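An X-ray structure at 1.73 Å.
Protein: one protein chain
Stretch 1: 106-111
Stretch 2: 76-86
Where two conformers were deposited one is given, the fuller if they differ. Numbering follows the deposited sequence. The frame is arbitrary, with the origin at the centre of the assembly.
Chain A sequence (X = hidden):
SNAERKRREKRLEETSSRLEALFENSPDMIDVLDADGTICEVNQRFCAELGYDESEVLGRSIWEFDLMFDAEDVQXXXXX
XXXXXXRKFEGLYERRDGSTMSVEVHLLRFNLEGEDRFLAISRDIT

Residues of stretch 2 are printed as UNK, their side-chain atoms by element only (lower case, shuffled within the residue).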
# COMPACT_ATOMS: atom_id res chain seq x y z
N HIS A 106 5.89 9.23 0.11
CA HIS A 106 4.88 9.66 -0.89
C HIS A 106 3.61 9.94 -0.11
O HIS A 106 2.98 9.02 0.43
CB HIS A 106 4.66 8.56 -1.98
CG HIS A 106 4.03 9.05 -3.24
ND1 HIS A 106 3.87 8.25 -4.35
CD2 HIS A 106 3.53 10.27 -3.57
CE1 HIS A 106 3.29 8.95 -5.32
NE2 HIS A 106 3.09 10.19 -4.88
N LEU A 107 3.23 11.24 -0.04
CA LEU A 107 2.16 11.65 0.82
C LEU A 107 0.94 12.10 -0.00
O LEU A 107 1.07 12.81 -1.01
CB LEU A 107 2.65 12.80 1.69
CG LEU A 107 1.71 13.41 2.74
CD1 LEU A 107 1.45 12.38 3.82
CD2 LEU A 107 2.39 14.60 3.40
N LEU A 108 -0.24 11.70 0.47
CA LEU A 108 -1.52 12.00 -0.19
C LEU A 108 -2.47 12.65 0.79
O LEU A 108 -2.60 12.15 1.90
CB LEU A 108 -2.16 10.68 -0.66
CG LEU A 108 -3.61 10.74 -1.15
CD1 LEU A 108 -3.79 11.62 -2.44
CD2 LEU A 108 -4.19 9.36 -1.38
N ARG A 109 -3.15 13.74 0.42
CA ARG A 109 -4.25 14.25 1.23
C ARG A 109 -5.51 13.71 0.58
O ARG A 109 -5.65 13.80 -0.65
CB ARG A 109 -4.31 15.80 1.22
CG ARG A 109 -5.48 16.34 2.08
CD ARG A 109 -5.41 17.87 2.33
NE ARG A 109 -5.86 18.15 3.69
CZ ARG A 109 -5.47 19.18 4.44
NH1 ARG A 109 -4.63 20.10 3.98
NH2 ARG A 109 -5.94 19.29 5.68
N PHE A 110 -6.41 13.12 1.36
CA PHE A 110 -7.65 12.57 0.77
C PHE A 110 -8.74 12.42 1.79
O PHE A 110 -8.51 12.60 2.99
CB PHE A 110 -7.38 11.24 0.04
CG PHE A 110 -7.23 10.02 0.95
CD1 PHE A 110 -7.89 8.84 0.63
CD2 PHE A 110 -6.44 10.05 2.10
CE1 PHE A 110 -7.72 7.70 1.42
CE2 PHE A 110 -6.28 8.92 2.90
CZ PHE A 110 -6.92 7.76 2.55
N ASN A 111 -9.94 12.14 1.29
CA ASN A 111 -11.08 12.00 2.16
C ASN A 111 -11.21 10.53 2.49
O ASN A 111 -11.46 9.70 1.60
CB ASN A 111 -12.34 12.52 1.46
CG ASN A 111 -13.54 12.48 2.35
OD1 ASN A 111 -13.83 11.46 2.97
ND2 ASN A 111 -14.24 13.60 2.44
N UNK A 76 3.32 23.08 8.31
CA UNK A 76 3.48 23.80 7.04
C UNK A 76 3.34 22.83 5.85
O UNK A 76 2.63 23.12 4.88
o UNK A 76 4.97 25.43 8.05
c UNK A 76 5.00 25.24 5.63
c UNK A 76 4.85 24.49 6.96
N UNK A 77 4.02 21.68 5.92
CA UNK A 77 3.90 20.68 4.86
C UNK A 77 2.43 20.30 4.60
O UNK A 77 1.97 20.33 3.45
c UNK A 77 4.77 18.35 4.12
c UNK A 77 4.69 19.42 5.23
c UNK A 77 5.74 18.71 3.01
n UNK A 77 6.57 17.76 2.61
o UNK A 77 5.75 19.84 2.53
N UNK A 78 1.73 19.91 5.66
CA UNK A 78 0.34 19.37 5.53
C UNK A 78 -0.66 20.44 5.07
O UNK A 78 -1.53 20.15 4.23
c UNK A 78 0.73 16.46 6.36
c UNK A 78 0.15 17.10 8.78
c UNK A 78 -0.11 18.76 6.85
c UNK A 78 0.70 17.59 7.41
N UNK A 79 -0.52 21.66 5.59
CA UNK A 79 -1.47 22.73 5.26
C UNK A 79 -1.41 23.14 3.78
O UNK A 79 -2.38 23.67 3.25
c UNK A 79 -1.28 23.94 6.18
o UNK A 79 -0.01 24.51 5.98
N UNK A 80 -0.28 22.88 3.11
CA UNK A 80 -0.12 23.24 1.70
C UNK A 80 -0.82 22.28 0.73
O UNK A 80 -1.02 22.62 -0.42
N UNK A 81 -1.20 21.09 1.19
CA UNK A 81 -1.89 20.08 0.33
C UNK A 81 -3.34 20.42 0.00
O UNK A 81 -4.13 20.74 0.90
c UNK A 81 -0.62 17.94 0.78
c UNK A 81 -0.64 16.79 -0.04
c UNK A 81 -1.87 18.71 1.02
c UNK A 81 0.58 18.32 1.38
c UNK A 81 1.73 16.46 0.36
c UNK A 81 1.75 17.59 1.18
c UNK A 81 0.56 16.05 -0.25
N UNK A 82 -3.67 20.36 -1.29
CA UNK A 82 -5.06 20.31 -1.71
C UNK A 82 -5.58 18.88 -1.56
O UNK A 82 -4.81 17.94 -1.57
c UNK A 82 -5.12 20.73 -3.16
o UNK A 82 -4.81 22.11 -3.25
N UNK A 83 -6.89 18.72 -1.41
CA UNK A 83 -7.47 17.37 -1.40
C UNK A 83 -7.06 16.65 -2.69
O UNK A 83 -7.16 17.22 -3.79
c UNK A 83 -9.44 18.01 0.07
c UNK A 83 -9.59 15.95 -1.33
c UNK A 83 -9.03 17.37 -1.24
N UNK A 84 -6.63 15.40 -2.53
CA UNK A 84 -6.17 14.49 -3.61
C UNK A 84 -4.78 14.78 -4.19
O UNK A 84 -4.31 14.04 -5.08
c UNK A 84 -7.24 14.29 -4.72
o UNK A 84 -9.46 13.36 -4.95
c UNK A 84 -8.41 13.41 -4.25
o UNK A 84 -8.29 12.75 -3.19
N UNK A 85 -4.11 15.79 -3.63
CA UNK A 85 -2.75 16.15 -3.99
C UNK A 85 -1.78 15.14 -3.41
O UNK A 85 -1.98 14.67 -2.28
o UNK A 85 0.69 19.77 -3.74
c UNK A 85 -0.87 17.94 -3.90
c UNK A 85 -0.49 19.37 -3.50
o UNK A 85 -1.37 20.10 -2.99
c UNK A 85 -2.35 17.56 -3.51
N UNK A 86 -0.76 14.79 -4.20
CA UNK A 86 0.34 13.92 -3.78
C UNK A 86 1.66 14.64 -3.95
O UNK A 86 1.84 15.41 -4.91
c UNK A 86 -0.30 10.24 -7.98
c UNK A 86 0.40 12.66 -4.66
n UNK A 86 -0.47 10.73 -9.20
n UNK A 86 -0.73 10.96 -6.93
n UNK A 86 0.33 9.06 -7.85
c UNK A 86 -0.64 10.55 -5.52
c UNK A 86 -0.79 11.75 -4.58
O HOH W 1 -10.33 12.13 -1.47

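Position 76 lies in a helix with one carbon carrying an oxygen and a carbon, and it reaches nothing on the strand 106-111: Thr-76. Position 77 has three carbons, the third bearing an oxygen and a nitrogen. That is an amide, Gln-77, and its CG lies 4.5 Å from Leu-107 CD2. At 78 four carbons fork at the second, and one tip packs against Leu-107: Leu-78, whose CD2 lies 3.9 Å from Leu-107 CD2, an apolar contact. Position 79 carries one carbon and one oxygen, its CB pointing away from the strand: Ser-79. Position 80 has no side-chain atoms, so it is Gly-80.

Position 81 is one carbon followed by a six-carbon ring, with no oxygen on it, which makes it Phe-81. Its CB points toward the strand, and its ring packs on Leu-107, CZ to CD2 at 3.6 Å, while Leu-107 O approaches the ring edge, 3.4 Å from CE2. Its own carbonyl also serves: Arg-109 NH1 donates to Phe-81 O at 3.2 Å.

Position 82 has one carbon and one oxygen, and its CA-to-CB bond points away: Ser-82. At 83 one carbon carries two more, a beta-branched apolar chain whose CA-to-CB bond also points away and which only grazes Phe-110: Val-83. Position 84 has two carbons, the second with two oxygens, so it is Asp-84. Its phi is positive, at the third place of a type II turn, yet its carboxylate still swings back: a water donates to OD1 and accepts from the backbone N of Asn-111. Position 85 has three carbons, the third with two oxygens: Glu-85. Its OE1 accepts from Ser-82 N at 2.9 Å, bracing the turn from within. Position 86 runs through three carbons and a nitrogen to a carbon with two nitrogens: Arg-86. Its CG lies 3.7 Å from Leu-108 CD1, and its CB is 3.7 Å from His-106 NE2.

The rule here is backbone pairing first, side chains second. Arg-109 is held at both its backbone N and its backbone O: its N donates to Glu-85 O at 3.1 Å, and its O accepts from Asp-84 N at 2.7 Å. Leu-108 and Arg-86 then form an antiparallel, non-hydrogen-bonded pair, where CA-H contacts fill in, Leu-108 CA to Glu-85 O at 3.4 Å and Arg-86 CA to Leu-107 O at 3.1 Å. Leu-107 supplies grease against Leu-78 and Phe-81, while the long Arg-109 chain passes Phe-81 to reach its carbonyl, tying the strand to the segment that precedes the turn.

Stretch 2 76-86: TQLSGFSVDER
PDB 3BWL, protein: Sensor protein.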